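Local coordinates for protein basic helix-loop-helix, putative, expressed (Oryza sativa subsp. japonica, PDB 5LW0) that binds ADP-ribose through its macrodomain, the part described here, and probably acts in ADP-ribosylation-linked repair of DNA interstrand crosslinks, at residues T45-F50 with P198-C203. Numbering follows the deposited sequence.
Sequences TADFQF and PMRPDC. With AR6 ([(2R,3S,4R,5R)-5-(6-aminopurin-9-yl)-3,4-dihydroxy-oxolan-2-yl]methyl [hydroxy-[[(2R,3S,4R,5S)-3,4,5-trihydroxyoxolan-2-yl]methoxy]phosphoryl] hydrogen phosphate), chain C.
Arg200 reaches from the loop before helix 208-230 toward Asp47 and Phe48, illustrating how one arginine can join a protein loop to a bound ligand. Its CB lies 4.1 Å from CE1 of Phe48, and CG keeps to the same ring corner. A bend at chi2 (-68°) carries CD off its own loop and NE on toward Asp47, setting the guanidinium edge-on beside the distal ribose. NH2 packs against Asp47 CB at 3.2 Å and forms a rather long salt bridge to Asp47 OD2 at 3.5 Å, the carboxylate plane tilted 44° from the guanidinium, while NH1 gives a weak, bent hydrogen bond to O3D of the ADP-ribose at 2.6 Å. The Phe48 ring stands steeply to the guanidinium and lays one face under C5D, which sits 3.8 Å above its centre. A serine in place of Phe48 would probably open a gap beneath that ribose and leave the aliphatic part of Arg200 without its neighbour. In the type I turn from Ala46 to Gln49, Ala46 N and Phe48 N both bind phosphate oxygen O1B, and Asp47 N takes O1A at 2.9 Å. Loops following the sheet's strands that hold diphosphate and distal ribose are characteristic of the macrodomain ADP-ribose site.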
ATOM      1  N   THR A  45       9.801  -0.073  -3.839  1.00 15.72           N
ATOM      2  CA  THR A  45      10.883  -1.063  -3.977  1.00 16.90           C
ATOM      3  C   THR A  45      10.981  -1.808  -5.297  1.00 19.92           C
ATOM      4  O   THR A  45      11.779  -2.694  -5.396  1.00 22.63           O
ATOM      5  CB  THR A  45      10.880  -2.089  -2.847  1.00 17.73           C
ATOM      6  OG1 THR A  45       9.631  -2.738  -2.784  1.00 17.36           O
ATOM      7  CG2 THR A  45      11.137  -1.437  -1.545  1.00 17.26           C
ATOM      8  N   ALA A  46      10.164  -1.496  -6.280  1.00 19.56           N
ATOM      9  CA  ALA A  46      10.366  -2.148  -7.611  1.00 22.20           C
ATOM     10  C   ALA A  46      10.724  -1.085  -8.647  1.00 21.32           C
ATOM     11  O   ALA A  46      11.867  -0.724  -8.730  1.00 22.89           O
ATOM     12  CB  ALA A  46       9.181  -2.975  -8.026  1.00 22.53           C
ATOM     13  N   ASP A  47       9.719  -0.470  -9.273  1.00 21.69           N
ATOM     14  CA  ASP A  47       9.975   0.614 -10.261  1.00 22.97           C
ATOM     15  C   ASP A  47      10.804   1.750  -9.690  1.00 24.61           C
ATOM     16  O   ASP A  47      11.634   2.369 -10.407  1.00 23.79           O
ATOM     17  CB  ASP A  47       8.627   1.157 -10.855  1.00 25.23           C
ATOM     18  CG  ASP A  47       7.875   0.115 -11.751  1.00 38.87           C
ATOM     19  OD1 ASP A  47       8.521  -0.858 -12.217  1.00 46.90           O
ATOM     20  OD2 ASP A  47       6.613   0.273 -11.985  1.00 40.82           O
ATOM     21  N   PHE A  48      10.606   2.093  -8.409  1.00 19.79           N
ATOM     22  CA  PHE A  48      11.300   3.221  -7.796  1.00 20.05           C
ATOM     23  C   PHE A  48      12.682   2.842  -7.131  1.00 18.10           C
ATOM     24  O   PHE A  48      13.375   3.704  -6.576  1.00 19.91           O
ATOM     25  CB  PHE A  48      10.403   3.947  -6.757  1.00 19.66           C
ATOM     26  CG  PHE A  48       9.383   4.959  -7.354  1.00 20.04           C
ATOM     27  CD1 PHE A  48       9.324   5.230  -8.717  1.00 22.26           C
ATOM     28  CD2 PHE A  48       8.518   5.640  -6.526  1.00 20.91           C
ATOM     29  CE1 PHE A  48       8.368   6.121  -9.243  1.00 22.55           C
ATOM     30  CE2 PHE A  48       7.615   6.579  -7.046  1.00 19.87           C
ATOM     31  CZ  PHE A  48       7.525   6.779  -8.409  1.00 20.45           C
ATOM     32  N   GLN A  49      13.019   1.556  -7.174  1.00 20.71           N
ATOM     33  CA  GLN A  49      14.371   1.050  -6.857  1.00 20.40           C
ATOM     34  C   GLN A  49      14.890   1.433  -5.484  1.00 21.04           C
ATOM     35  O   GLN A  49      16.119   1.470  -5.231  1.00 20.76           O
ATOM     36  CB  GLN A  49      15.364   1.515  -7.939  1.00 23.92           C
ATOM     37  CG  GLN A  49      14.990   0.939  -9.267  1.00 25.02           C
ATOM     38  CD  GLN A  49      15.959   1.313 -10.392  1.00 28.03           C
ATOM     39  OE1 GLN A  49      16.772   2.225 -10.276  1.00 30.96           O
ATOM     40  NE2 GLN A  49      15.770   0.667 -11.521  1.00 30.74           N
ATOM     41  N   PHE A  50      13.979   1.535  -4.517  1.00 17.47           N
ATOM     42  CA  PHE A  50      14.401   1.757  -3.164  1.00 14.83           C
ATOM     43  C   PHE A  50      14.996   0.519  -2.554  1.00 16.18           C
ATOM     44  O   PHE A  50      14.438  -0.549  -2.637  1.00 17.58           O
ATOM     45  CB  PHE A  50      13.221   2.273  -2.356  1.00 16.06           C
ATOM     46  CG  PHE A  50      13.579   2.931  -1.062  1.00 14.62           C
ATOM     47  CD1 PHE A  50      13.894   2.217   0.052  1.00 15.56           C
ATOM     48  CD2 PHE A  50      13.505   4.325  -0.936  1.00 14.49           C
ATOM     49  CE1 PHE A  50      14.147   2.860   1.271  1.00 15.13           C
ATOM     50  CE2 PHE A  50      13.773   4.956   0.247  1.00 15.47           C
ATOM     51  CZ  PHE A  50      14.086   4.225   1.379  1.00 15.59           C
ATOM     52  N   PRO A 198      16.692   6.796 -11.540  1.00 36.16           N
ATOM     53  CA  PRO A 198      17.035   8.085 -12.195  1.00 35.94           C
ATOM     54  C   PRO A 198      16.213   8.360 -13.457  1.00 40.10           C
ATOM     55  O   PRO A 198      16.211   9.480 -13.956  1.00 43.58           O
ATOM     56  CB  PRO A 198      18.547   7.925 -12.521  1.00 36.20           C
ATOM     57  CG  PRO A 198      18.812   6.463 -12.454  1.00 37.19           C
ATOM     58  CD  PRO A 198      17.841   5.881 -11.447  1.00 34.65           C
ATOM     59  N   MET A 199      15.482   7.362 -13.913  1.00 38.30           N
ATOM     60  CA  MET A 199      14.596   7.509 -15.052  1.00 45.89           C
ATOM     61  C   MET A 199      13.132   7.807 -14.648  1.00 42.71           C
ATOM     62  O   MET A 199      12.214   7.610 -15.451  1.00 44.26           O
ATOM     63  CB  MET A 199      14.648   6.250 -15.901  1.00 46.23           C
ATOM     64  CG  MET A 199      15.971   6.077 -16.632  1.00 58.08           C
ATOM     65  SD  MET A 199      16.412   4.339 -16.945  1.00 70.23           S
ATOM     66  CE  MET A 199      14.930   3.628 -17.690  1.00 65.96           C
ATOM     67  N   ARG A 200      12.940   8.334 -13.432  1.00 41.16           N
ATOM     68  CA  ARG A 200      11.634   8.701 -12.955  1.00 41.83           C
ATOM     69  C   ARG A 200      11.688  10.045 -12.268  1.00 40.18           C
ATOM     70  O   ARG A 200      12.758  10.477 -11.800  1.00 37.68           O
ATOM     71  CB  ARG A 200      11.107   7.664 -11.950  1.00 45.28           C
ATOM     72  CG  ARG A 200      11.011   6.243 -12.441  1.00 49.06           C
ATOM     73  CD  ARG A 200       9.954   6.100 -13.494  1.00 53.05           C
ATOM     74  NE  ARG A 200       9.687   4.711 -13.752  1.00 61.50           N
ATOM     75  CZ  ARG A 200       8.600   4.065 -13.341  1.00 62.86           C
ATOM     76  NH1 ARG A 200       7.647   4.696 -12.651  1.00 65.93           N
ATOM     77  NH2 ARG A 200       8.461   2.786 -13.627  1.00 64.36           N
ATOM     78  N   PRO A 201      10.515  10.700 -12.143  1.00 31.78           N
ATOM     79  CA  PRO A 201      10.452  12.057 -11.607  1.00 34.21           C
ATOM     80  C   PRO A 201      10.912  12.133 -10.159  1.00 35.68           C
ATOM     81  O   PRO A 201      10.780  11.153  -9.413  1.00 37.55           O
ATOM     82  CB  PRO A 201       8.943  12.434 -11.715  1.00 34.36           C
ATOM     83  CG  PRO A 201       8.328  11.423 -12.647  1.00 32.46           C
ATOM     84  CD  PRO A 201       9.206  10.216 -12.662  1.00 36.50           C
ATOM     85  N   ASP A 202      11.434  13.289  -9.774  1.00 30.91           N
ATOM     86  CA  ASP A 202      11.886  13.529  -8.436  1.00 39.23           C
ATOM     87  C   ASP A 202      12.810  12.380  -7.964  1.00 34.08           C
ATOM     88  O   ASP A 202      12.662  11.942  -6.840  1.00 35.62           O
ATOM     89  CB  ASP A 202      10.690  13.671  -7.451  1.00 42.55           C
ATOM     90  CG  ASP A 202       9.713  14.837  -7.806  1.00 53.11           C
ATOM     91  OD1 ASP A 202       9.593  15.255  -8.989  1.00 59.56           O
ATOM     92  OD2 ASP A 202       9.020  15.295  -6.868  1.00 64.64           O
ATOM     93  N   CYS A 203      13.763  11.923  -8.802  1.00 30.85           N
ATOM     94  CA  CYS A 203      14.827  10.952  -8.312  1.00 33.20           C
ATOM     95  C   CYS A 203      15.641  11.587  -7.199  1.00 34.18           C
ATOM     96  O   CYS A 203      16.042  12.763  -7.307  1.00 35.83           O
ATOM     97  CB  CYS A 203      15.771  10.483  -9.431  1.00 32.12           C
ATOM     98  SG  CYS A 203      17.088   9.315  -8.891  1.00 39.57           S
TER
HETATM   99  N1  AR6 C 301      -0.092  -7.534  -6.287  1.00 16.95           N
HETATM  100  C2  AR6 C 301       0.744  -7.392  -5.238  1.00 18.03           C
HETATM  101  N3  AR6 C 301       1.938  -6.837  -5.313  1.00 18.91           N
HETATM  102  C4  AR6 C 301       2.406  -6.359  -6.508  1.00 21.42           C
HETATM  103  C5  AR6 C 301       1.589  -6.427  -7.680  1.00 22.40           C
HETATM  104  C6  AR6 C 301       0.264  -7.052  -7.526  1.00 18.89           C
HETATM  105  N6  AR6 C 301      -0.582  -7.161  -8.521  1.00 19.77           N
HETATM  106  N7  AR6 C 301       2.331  -5.849  -8.738  1.00 22.08           N
HETATM  107  C8  AR6 C 301       3.492  -5.415  -8.195  1.00 20.80           C
HETATM  108  N9  AR6 C 301       3.545  -5.709  -6.845  1.00 21.22           N
HETATM  109  PA  AR6 C 301       5.776  -0.942  -7.942  1.00 20.24           P
HETATM  110  PB  AR6 C 301       7.040   1.517  -6.834  1.00 19.39           P
HETATM  111  C1' AR6 C 301       4.548  -5.333  -5.872  1.00 20.94           C
HETATM  112  O1A AR6 C 301       6.899  -0.965  -9.000  1.00 22.58           O
HETATM  113  O1B AR6 C 301       8.413   0.895  -6.762  1.00 17.94           O
HETATM  114  C1D AR6 C 301       4.103   2.290 -10.893  1.00 39.55           C
HETATM  115  O1D AR6 C 301       3.773   1.719 -12.141  1.00 39.06           O
HETATM  116  C2' AR6 C 301       6.006  -5.331  -6.314  1.00 19.81           C
HETATM  117  O2' AR6 C 301       6.572  -6.673  -6.420  1.00 21.13           O
HETATM  118  O2A AR6 C 301       4.368  -1.140  -8.360  1.00 20.34           O
HETATM  119  O2B AR6 C 301       6.551   2.382  -5.711  1.00 18.03           O
HETATM  120  C2D AR6 C 301       3.623   3.771 -10.865  1.00 39.83           C
HETATM  121  O2D AR6 C 301       3.128   4.202 -12.197  1.00 34.94           O
HETATM  122  C3' AR6 C 301       6.621  -4.440  -5.262  1.00 22.37           C
HETATM  123  O3' AR6 C 301       6.973  -5.181  -4.062  1.00 21.52           O
HETATM  124  O3A AR6 C 301       5.859   0.436  -7.080  1.00 19.65           O
HETATM  125  C3D AR6 C 301       4.819   4.564 -10.418  1.00 33.63           C
HETATM  126  O3D AR6 C 301       5.298   5.265 -11.602  1.00 46.89           O
HETATM  127  C4' AR6 C 301       5.501  -3.432  -4.940  1.00 20.37           C
HETATM  128  O4' AR6 C 301       4.322  -3.936  -5.524  1.00 21.19           O
HETATM  129  C4D AR6 C 301       5.850   3.514  -9.938  1.00 30.38           C
HETATM  130  O4D AR6 C 301       5.535   2.253 -10.573  1.00 29.21           O
HETATM  131  C5' AR6 C 301       5.757  -2.045  -5.473  1.00 22.56           C
HETATM  132  O5' AR6 C 301       6.213  -2.076  -6.839  1.00 21.21           O
HETATM  133  C5D AR6 C 301       5.833   3.229  -8.440  1.00 22.87           C
HETATM  134  O5D AR6 C 301       6.988   2.398  -8.188  1.00 20.97           O